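Local coordinates for histidine-containing phosphotransfer protein 2 (Oryza sativa, PDB 1YVI) that relays phosphoryl groups between cytokinin sensor histidine kinases and B-type response regulators, acting as a positive mediator of cytokinin signalling, at residues L22-F27 / G90-K95; A12-M17 / Q132-L137. One frame throughout, in Å; residues are numbered along the deposited sequence.

Interaction 1 of 2, residues L22-F27 / G90-K95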
# COMPACT_ATOMS: atom_id res chain seq x y z
N LEU A 22 -7.26 -4.94 -5.90
CA LEU A 22 -6.48 -4.20 -4.89
C LEU A 22 -5.04 -4.65 -4.89
O LEU A 22 -4.14 -3.86 -4.59
CB LEU A 22 -7.07 -4.39 -3.48
CG LEU A 22 -8.52 -3.87 -3.32
CD1 LEU A 22 -9.00 -4.05 -1.88
CD2 LEU A 22 -8.65 -2.38 -3.72
N VAL A 23 -4.83 -5.94 -5.17
CA VAL A 23 -3.46 -6.48 -5.26
C VAL A 23 -3.28 -7.23 -6.58
O VAL A 23 -4.26 -7.74 -7.18
CB VAL A 23 -3.11 -7.43 -4.06
CG1 VAL A 23 -3.10 -6.67 -2.72
CG2 VAL A 23 -4.10 -8.63 -4.00
N ASP A 24 -2.04 -7.26 -7.02
CA ASP A 24 -1.65 -7.93 -8.26
C ASP A 24 -0.73 -9.15 -7.99
O ASP A 24 -0.59 -9.61 -6.84
CB ASP A 24 -0.98 -6.95 -9.23
CG ASP A 24 0.40 -6.47 -8.75
OD1 ASP A 24 0.98 -7.03 -7.80
OD2 ASP A 24 0.92 -5.51 -9.34
N GLU A 25 -0.10 -9.66 -9.05
CA GLU A 25 0.78 -10.85 -8.95
C GLU A 25 1.93 -10.70 -7.96
O GLU A 25 2.39 -11.71 -7.41
CB GLU A 25 1.34 -11.26 -10.35
CG GLU A 25 2.33 -10.20 -10.93
CD GLU A 25 2.56 -10.33 -12.44
OE1 GLU A 25 2.63 -11.49 -12.95
OE2 GLU A 25 2.69 -9.26 -13.10
N GLN A 26 2.42 -9.48 -7.73
CA GLN A 26 3.55 -9.31 -6.81
C GLN A 26 3.11 -9.75 -5.41
O GLN A 26 3.93 -10.18 -4.64
CB GLN A 26 4.10 -7.88 -6.79
CG GLN A 26 4.55 -7.42 -8.16
CD GLN A 26 5.56 -8.40 -8.73
OE1 GLN A 26 6.45 -8.88 -8.01
NE2 GLN A 26 5.42 -8.73 -10.02
N PHE A 27 1.84 -9.61 -5.08
CA PHE A 27 1.40 -10.00 -3.74
C PHE A 27 1.34 -11.54 -3.66
O PHE A 27 1.67 -12.16 -2.62
CB PHE A 27 0.04 -9.37 -3.40
CG PHE A 27 -0.47 -9.77 -2.06
CD1 PHE A 27 0.05 -9.16 -0.89
CD2 PHE A 27 -1.43 -10.74 -1.95
CE1 PHE A 27 -0.39 -9.54 0.36
CE2 PHE A 27 -1.89 -11.14 -0.68
CZ PHE A 27 -1.37 -10.53 0.47
N GLY A 90 2.71 -5.58 -4.14
CA GLY A 90 1.56 -5.75 -5.00
C GLY A 90 0.39 -4.78 -4.84
O GLY A 90 -0.69 -5.06 -5.34
N ALA A 91 0.62 -3.60 -4.27
CA ALA A 91 -0.44 -2.64 -4.05
C ALA A 91 -0.58 -1.85 -5.34
O ALA A 91 -0.17 -0.68 -5.41
CB ALA A 91 -0.05 -1.72 -2.90
N GLN A 92 -1.16 -2.47 -6.37
CA GLN A 92 -1.04 -1.92 -7.72
C GLN A 92 -1.77 -0.57 -7.87
O GLN A 92 -1.37 0.28 -8.68
CB GLN A 92 -1.55 -2.93 -8.77
CG GLN A 92 -3.08 -3.10 -8.82
CD GLN A 92 -3.55 -4.09 -9.90
OE1 GLN A 92 -2.79 -4.44 -10.78
NE2 GLN A 92 -4.78 -4.55 -9.80
N LYS A 93 -2.85 -0.38 -7.15
CA LYS A 93 -3.61 0.90 -7.33
C LYS A 93 -2.83 2.06 -6.73
O LYS A 93 -2.79 3.14 -7.28
CB LYS A 93 -5.02 0.76 -6.71
CG LYS A 93 -5.93 -0.28 -7.48
CD LYS A 93 -7.29 -0.31 -6.94
CE LYS A 93 -8.19 0.81 -7.48
NZ LYS A 93 -9.49 0.67 -6.70
N VAL A 94 -2.20 1.84 -5.58
CA VAL A 94 -1.35 2.89 -5.01
C VAL A 94 -0.24 3.15 -6.04
O VAL A 94 0.10 4.28 -6.36
CB VAL A 94 -0.78 2.45 -3.65
CG1 VAL A 94 0.21 3.48 -3.08
CG2 VAL A 94 -1.92 2.16 -2.66
N LYS A 95 0.35 2.08 -6.57
CA LYS A 95 1.42 2.22 -7.55
C LYS A 95 0.96 3.06 -8.76
O LYS A 95 1.69 3.96 -9.20
CB LYS A 95 1.94 0.81 -7.99
CG LYS A 95 2.99 0.90 -9.06
CD LYS A 95 3.30 -0.45 -9.69
CE LYS A 95 2.16 -0.90 -10.60
NZ LYS A 95 2.27 -2.36 -10.91
O HOH W 1 -3.80 -1.25 -4.41
O HOH W 2 -0.14 -4.40 -11.67
O HOH W 3 3.10 -4.25 -8.58
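Asp-24 and Gly-90 meet through their backbones where helix 25-34 begins and helix 72-89 gives way to helix 92-106: Asp-24 is the N-cap of helix 25-34, and Gly-90 ends helix 72-89 in a Schellman motif. The Asp-24 N-H reaches a lone pair of Gly-90 O in the carbonyl plane (3.1 Å), and Val-23 CA adds a CA-H...O contact to the same oxygen. A beta-carbon on Gly-90 would run into Phe-27 N and, at this positive phi, also into the preceding carbonyl oxygen. Ala-91, centre of an inverse gamma turn, occupies the N-cap position of helix 92-106. The contact thus joins two helix starts in an all-helical HPt fold, and Val-23 also packs on Leu-127 of helix 110-142.

In Asp-24, chi1 of 69° sets CG between the backbone N and the carbonyl carbon, and OD1 takes the capping bond from Gln-26 N (2.8 Å), met from above the carboxylate plane. OD2 faces Lys-95 NZ across a long salt bridge of 3.8 Å, bridged by two waters that each donate to OD2 and accept from NZ, one of them weakly. That weaker one also donates to Gln-92 OE1, 3.5 Å from Asp-24 CB, while Gln-92 NE2 bonds to Gly-21 O. An alanine at Asp-24 would probably leave Gln-26 N without its cap and Lys-95 without its carboxylate mate. Another water links Leu-22 O to Lys-93 N, and Leu-22 CD2 touches Lys-93 CD at 4.1 Å.

Interaction 2 of 2, residues A12-M17 / Q132-L137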
# COMPACT_ATOMS: atom_id res chain seq x y z
N ALA A 12 -11.07 -16.48 1.62
CA ALA A 12 -12.10 -15.60 1.12
C ALA A 12 -11.60 -14.16 1.02
O ALA A 12 -11.77 -13.50 -0.02
CB ALA A 12 -13.34 -15.68 2.00
N LEU A 13 -11.01 -13.66 2.09
CA LEU A 13 -10.43 -12.29 2.05
C LEU A 13 -9.39 -12.09 0.95
O LEU A 13 -9.50 -11.15 0.16
CB LEU A 13 -9.81 -11.91 3.39
CG LEU A 13 -9.15 -10.53 3.48
CD1 LEU A 13 -10.21 -9.42 3.33
CD2 LEU A 13 -8.51 -10.42 4.83
N LEU A 14 -8.36 -12.94 0.92
CA LEU A 14 -7.33 -12.85 -0.14
C LEU A 14 -7.94 -12.92 -1.54
O LEU A 14 -7.55 -12.14 -2.43
CB LEU A 14 -6.25 -13.93 -0.00
CG LEU A 14 -5.49 -13.94 1.33
CD1 LEU A 14 -4.74 -15.27 1.50
CD2 LEU A 14 -4.60 -12.72 1.40
N SER A 15 -8.88 -13.83 -1.76
CA SER A 15 -9.49 -13.93 -3.08
C SER A 15 -10.20 -12.61 -3.48
O SER A 15 -10.07 -12.11 -4.61
CB SER A 15 -10.42 -15.14 -3.16
OG SER A 15 -11.54 -14.89 -3.98
N SER A 16 -10.92 -12.02 -2.55
CA SER A 16 -11.59 -10.77 -2.85
C SER A 16 -10.59 -9.60 -3.07
O SER A 16 -10.86 -8.68 -3.83
CB SER A 16 -12.60 -10.46 -1.74
OG SER A 16 -11.92 -9.86 -0.64
N MET A 17 -9.45 -9.61 -2.39
CA MET A 17 -8.44 -8.57 -2.63
C MET A 17 -7.97 -8.62 -4.10
O MET A 17 -7.80 -7.59 -4.72
CB MET A 17 -7.28 -8.70 -1.68
CG MET A 17 -7.67 -8.33 -0.26
SD MET A 17 -6.56 -9.04 0.94
CE MET A 17 -4.99 -8.36 0.43
N GLN A 132 -5.36 -5.12 7.38
CA GLN A 132 -5.53 -5.20 8.82
C GLN A 132 -6.41 -6.40 9.21
O GLN A 132 -6.11 -7.11 10.15
CB GLN A 132 -6.17 -3.90 9.33
CG GLN A 132 -5.20 -2.69 9.30
CD GLN A 132 -3.93 -2.94 10.07
OE1 GLN A 132 -4.01 -3.19 11.24
NE2 GLN A 132 -2.76 -2.87 9.41
N THR A 133 -7.49 -6.60 8.48
CA THR A 133 -8.34 -7.81 8.64
C THR A 133 -7.50 -9.09 8.41
O THR A 133 -7.60 -10.05 9.18
CB THR A 133 -9.55 -7.74 7.68
OG1 THR A 133 -10.32 -6.53 7.94
CG2 THR A 133 -10.46 -8.97 7.84
N MET A 134 -6.67 -9.11 7.36
CA MET A 134 -5.77 -10.26 7.08
C MET A 134 -4.87 -10.54 8.27
O MET A 134 -4.73 -11.70 8.69
CB MET A 134 -4.93 -9.97 5.82
CG MET A 134 -4.08 -11.13 5.38
SD MET A 134 -2.75 -10.53 4.30
CE MET A 134 -1.53 -10.13 5.50
N LEU A 135 -4.27 -9.48 8.81
CA LEU A 135 -3.31 -9.61 9.96
C LEU A 135 -3.95 -10.25 11.19
O LEU A 135 -3.33 -11.09 11.89
CB LEU A 135 -2.71 -8.25 10.37
CG LEU A 135 -1.79 -7.62 9.32
CD1 LEU A 135 -1.44 -6.16 9.68
CD2 LEU A 135 -0.50 -8.42 9.18
N GLN A 136 -5.16 -9.79 11.49
CA GLN A 136 -5.95 -10.32 12.58
C GLN A 136 -6.24 -11.80 12.33
O GLN A 136 -6.01 -12.64 13.21
CB GLN A 136 -7.22 -9.48 12.69
CG GLN A 136 -8.18 -9.70 13.87
CD GLN A 136 -9.19 -8.51 13.94
OE1 GLN A 136 -9.21 -7.66 13.02
NE2 GLN A 136 -10.01 -8.43 15.01
N LEU A 137 -6.70 -12.14 11.12
CA LEU A 137 -6.87 -13.57 10.76
C LEU A 137 -5.58 -14.38 10.83
O LEU A 137 -5.57 -15.48 11.40
CB LEU A 137 -7.53 -13.75 9.37
CG LEU A 137 -8.95 -13.15 9.22
CD1 LEU A 137 -9.44 -13.19 7.74
CD2 LEU A 137 -9.89 -13.91 10.12
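Leu-13 sets its CD2 methyl against Thr-133, Met-134 and Leu-137, in an antiparallel helix pair of the all-helical HPt fold. Helix 2-19 here lies beside helix 110-142, the short segments' axes 10.5 Å apart with 157° between their directions. Across so wide a spacing side chains bridge the gap, one of them reaching the opposite backbone, and no hydrogen bond crosses between the segments.

Thr-133 comes first and offers its CG2 methyl to Leu-13 CD2 at 3.9 Å; its OG1 turns to its own helix and bonds to Asn-129 O. At Met-134 the same leucine methyl presses onto the backbone, 3.4 Å from Met-134 N, and touches CB at 3.7 Å. With CG anti to the backbone N (chi1 -175°), the thioether then leads away from Leu-13 and crosses Leu-14 obliquely, SD 4.1 Å from Leu-14 CD2. Val-47 of helix 42-65 packs on the methionine too. One turn on, Leu-137 reaches back to helix 2-19, where Leu-6 and Gln-9 also touch it. Its CD1 methyl lies 4.1 Å from Leu-13 CD2.

Both contacts are partly buried, but interaction 1 lies nearer the centre of the chain, its centre about 8 Å away against about 14 Å for interaction 2. The former joins the starts of helices 25-34 and 92-106 by backbone, charge and water; the latter packs helix 2-19 on helix 110-142 by van der Waals contact, mostly of apolar side chains. In this pair the polar contact lies at helix ends and the apolar one along helix flanks. They adjoin directly: Leu-22 N probably bonds to Met-17 O, and the Phe-27 ring spans both, its CE2 on Leu-14 CD2 and its CZ on Met-134 SD. Along the chain, interaction 1 is nested within the loop closed by interaction 2.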